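Side-chain contact in hypothetical protein, similar to alpha-acetolactate decarboxylase (Staphylococcus aureus subsp. aureus, PDB 1XV2), which probably acts as an alpha-acetolactate decarboxylase, a zinc-dependent enzyme that would convert alpha-acetolactate to acetoin with release of carbon dioxide: residues E30-G35 / V49-G54. Residues are numbered along the deposited sequence; the frame is centred on the assembly and turned at random.
Sequences ELLEHG and VIFLDG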
loop_
_atom_site.group_PDB
_atom_site.type_symbol
_atom_site.label_atom_id
_atom_site.label_comp_id
_atom_site.label_asym_id
_atom_site.label_seq_id
_atom_site.Cartn_x
_atom_site.Cartn_y
_atom_site.Cartn_z
ATOM N N GLU A 30 18.519 -1.092 10.403
ATOM C CA GLU A 30 17.110 -1.319 10.703
ATOM C C GLU A 30 16.424 -2.036 9.538
ATOM O O GLU A 30 15.567 -2.898 9.741
ATOM C CB GLU A 30 16.408 0.012 10.994
ATOM C CG GLU A 30 17.084 0.822 12.095
ATOM C CD GLU A 30 16.360 2.118 12.412
ATOM O OE1 GLU A 30 15.965 2.835 11.469
ATOM O OE2 GLU A 30 16.201 2.423 13.612
ATOM N N LEU A 31 16.807 -1.679 8.316
ATOM C CA LEU A 31 16.231 -2.306 7.131
ATOM C C LEU A 31 16.646 -3.776 7.039
ATOM O O LEU A 31 15.829 -4.644 6.732
ATOM C CB LEU A 31 16.676 -1.558 5.870
ATOM C CG LEU A 31 15.641 -0.613 5.254
ATOM C CD1 LEU A 31 14.510 -1.430 4.644
ATOM C CD2 LEU A 31 15.106 0.340 6.306
ATOM N N LEU A 32 17.917 -4.047 7.314
ATOM C CA LEU A 32 18.435 -5.404 7.258
ATOM C C LEU A 32 17.712 -6.334 8.222
ATOM O O LEU A 32 17.732 -7.552 8.053
ATOM C CB LEU A 32 19.937 -5.404 7.545
ATOM C CG LEU A 32 20.806 -4.962 6.365
ATOM C CD1 LEU A 32 22.269 -4.940 6.770
ATOM C CD2 LEU A 32 20.592 -5.925 5.201
ATOM N N GLU A 33 17.071 -5.761 9.236
ATOM C CA GLU A 33 16.329 -6.564 10.198
ATOM C C GLU A 33 15.125 -7.198 9.509
ATOM O O GLU A 33 14.623 -8.236 9.949
ATOM C CB GLU A 33 15.851 -5.704 11.375
ATOM C CG GLU A 33 16.942 -5.287 12.356
ATOM C CD GLU A 33 17.645 -6.477 13.001
ATOM O OE1 GLU A 33 18.513 -7.093 12.342
ATOM O OE2 GLU A 33 17.321 -6.804 14.167
ATOM N N HIS A 34 14.669 -6.577 8.422
ATOM C CA HIS A 34 13.515 -7.081 7.685
ATOM C C HIS A 34 13.852 -7.864 6.416
ATOM O O HIS A 34 12.957 -8.405 5.772
ATOM C CB HIS A 34 12.571 -5.932 7.312
ATOM C CG HIS A 34 11.962 -5.237 8.490
ATOM N ND1 HIS A 34 12.610 -4.237 9.184
ATOM C CD2 HIS A 34 10.760 -5.396 9.093
ATOM C CE1 HIS A 34 11.832 -3.807 10.161
ATOM N NE2 HIS A 34 10.704 -4.493 10.128
ATOM N N GLY A 35 15.127 -7.930 6.047
ATOM C CA GLY A 35 15.470 -8.667 4.842
ATOM C C GLY A 35 16.944 -8.801 4.525
ATOM O O GLY A 35 17.803 -8.338 5.277
ATOM N N VAL A 49 21.315 1.902 -3.475
ATOM C CA VAL A 49 21.574 0.876 -2.479
ATOM C C VAL A 49 21.108 -0.473 -3.011
ATOM O O VAL A 49 20.011 -0.589 -3.552
ATOM C CB VAL A 49 20.828 1.161 -1.157
ATOM C CG1 VAL A 49 21.077 0.034 -0.164
ATOM C CG2 VAL A 49 21.290 2.488 -0.577
ATOM N N ILE A 50 21.954 -1.487 -2.877
ATOM C CA ILE A 50 21.596 -2.830 -3.307
ATOM C C ILE A 50 21.775 -3.766 -2.116
ATOM O O ILE A 50 22.882 -3.904 -1.591
ATOM C CB ILE A 50 22.499 -3.359 -4.457
ATOM C CG1 ILE A 50 22.496 -2.393 -5.641
ATOM C CG2 ILE A 50 22.004 -4.728 -4.908
ATOM C CD1 ILE A 50 23.443 -1.219 -5.481
ATOM N N PHE A 51 20.685 -4.382 -1.672
ATOM C CA PHE A 51 20.754 -5.328 -0.565
ATOM C C PHE A 51 20.976 -6.690 -1.210
ATOM O O PHE A 51 20.102 -7.204 -1.907
ATOM C CB PHE A 51 19.451 -5.329 0.237
ATOM C CG PHE A 51 19.211 -4.060 1.013
ATOM C CD1 PHE A 51 20.113 -3.640 1.987
ATOM C CD2 PHE A 51 18.075 -3.292 0.780
ATOM C CE1 PHE A 51 19.888 -2.474 2.719
ATOM C CE2 PHE A 51 17.842 -2.122 1.508
ATOM C CZ PHE A 51 18.751 -1.714 2.477
ATOM N N LEU A 52 22.155 -7.261 -0.988
ATOM C CA LEU A 52 22.496 -8.548 -1.580
ATOM C C LEU A 52 23.150 -9.490 -0.577
ATOM O O LEU A 52 24.195 -9.177 -0.009
ATOM C CB LEU A 52 23.431 -8.324 -2.770
ATOM C CG LEU A 52 23.728 -9.532 -3.656
ATOM C CD1 LEU A 52 22.434 -10.048 -4.272
ATOM C CD2 LEU A 52 24.719 -9.128 -4.739
ATOM N N ASP A 53 22.529 -10.646 -0.372
ATOM C CA ASP A 53 23.041 -11.642 0.558
ATOM C C ASP A 53 23.259 -11.055 1.954
ATOM O O ASP A 53 24.303 -11.269 2.569
ATOM C CB ASP A 53 24.363 -12.223 0.044
ATOM C CG ASP A 53 24.209 -12.987 -1.261
ATOM O OD1 ASP A 53 23.352 -13.893 -1.334
ATOM O OD2 ASP A 53 24.959 -12.686 -2.213
ATOM N N GLY A 54 22.275 -10.306 2.443
ATOM C CA GLY A 54 22.376 -9.715 3.766
ATOM C C GLY A 54 23.357 -8.566 3.897
ATOM O O GLY A 54 23.488 -7.983 4.973
#
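Of all CA atoms across the contact, those of L32 and G54 are nearest, 6.8 Å apart. Segment 30-35 runs from helix 28-32 into a turn. Segment 49-54 is the end of strand 48-52 and the turn that leads into strand 55-59. F51 points from the strand toward the helix. With its CG anti to the carbonyl carbon (chi1 -69°), its ring reaches toward the helix, and both leucines meet it from one side. L31 CB lies 4.0 Å from F51 CZ at the ring's far end. L32 CD2 lies 4.0 Å from F51 CD1. Both approaches to the ring are oblique. L32 CD2 also sits 3.6 Å from G54 O, and L32 CD1 is close to that oxygen too. Within its own strand, V49 CG1 lies over one face of the F51 ring, offset toward its rim. I79 of strand 77-80 touches both L31 and F51. On the helix side, H34 ND1 donates to E30 O (3.3 Å), which also accepts from E33 N on the opposite face of its carbonyl plane. H34 also stacks on Y9. The contact is mainly apolar, with one methyl resting on a backbone carbonyl oxygen. It packs helix 28-32 onto the mixed sheet through dispersion, without polar bonds between the segments.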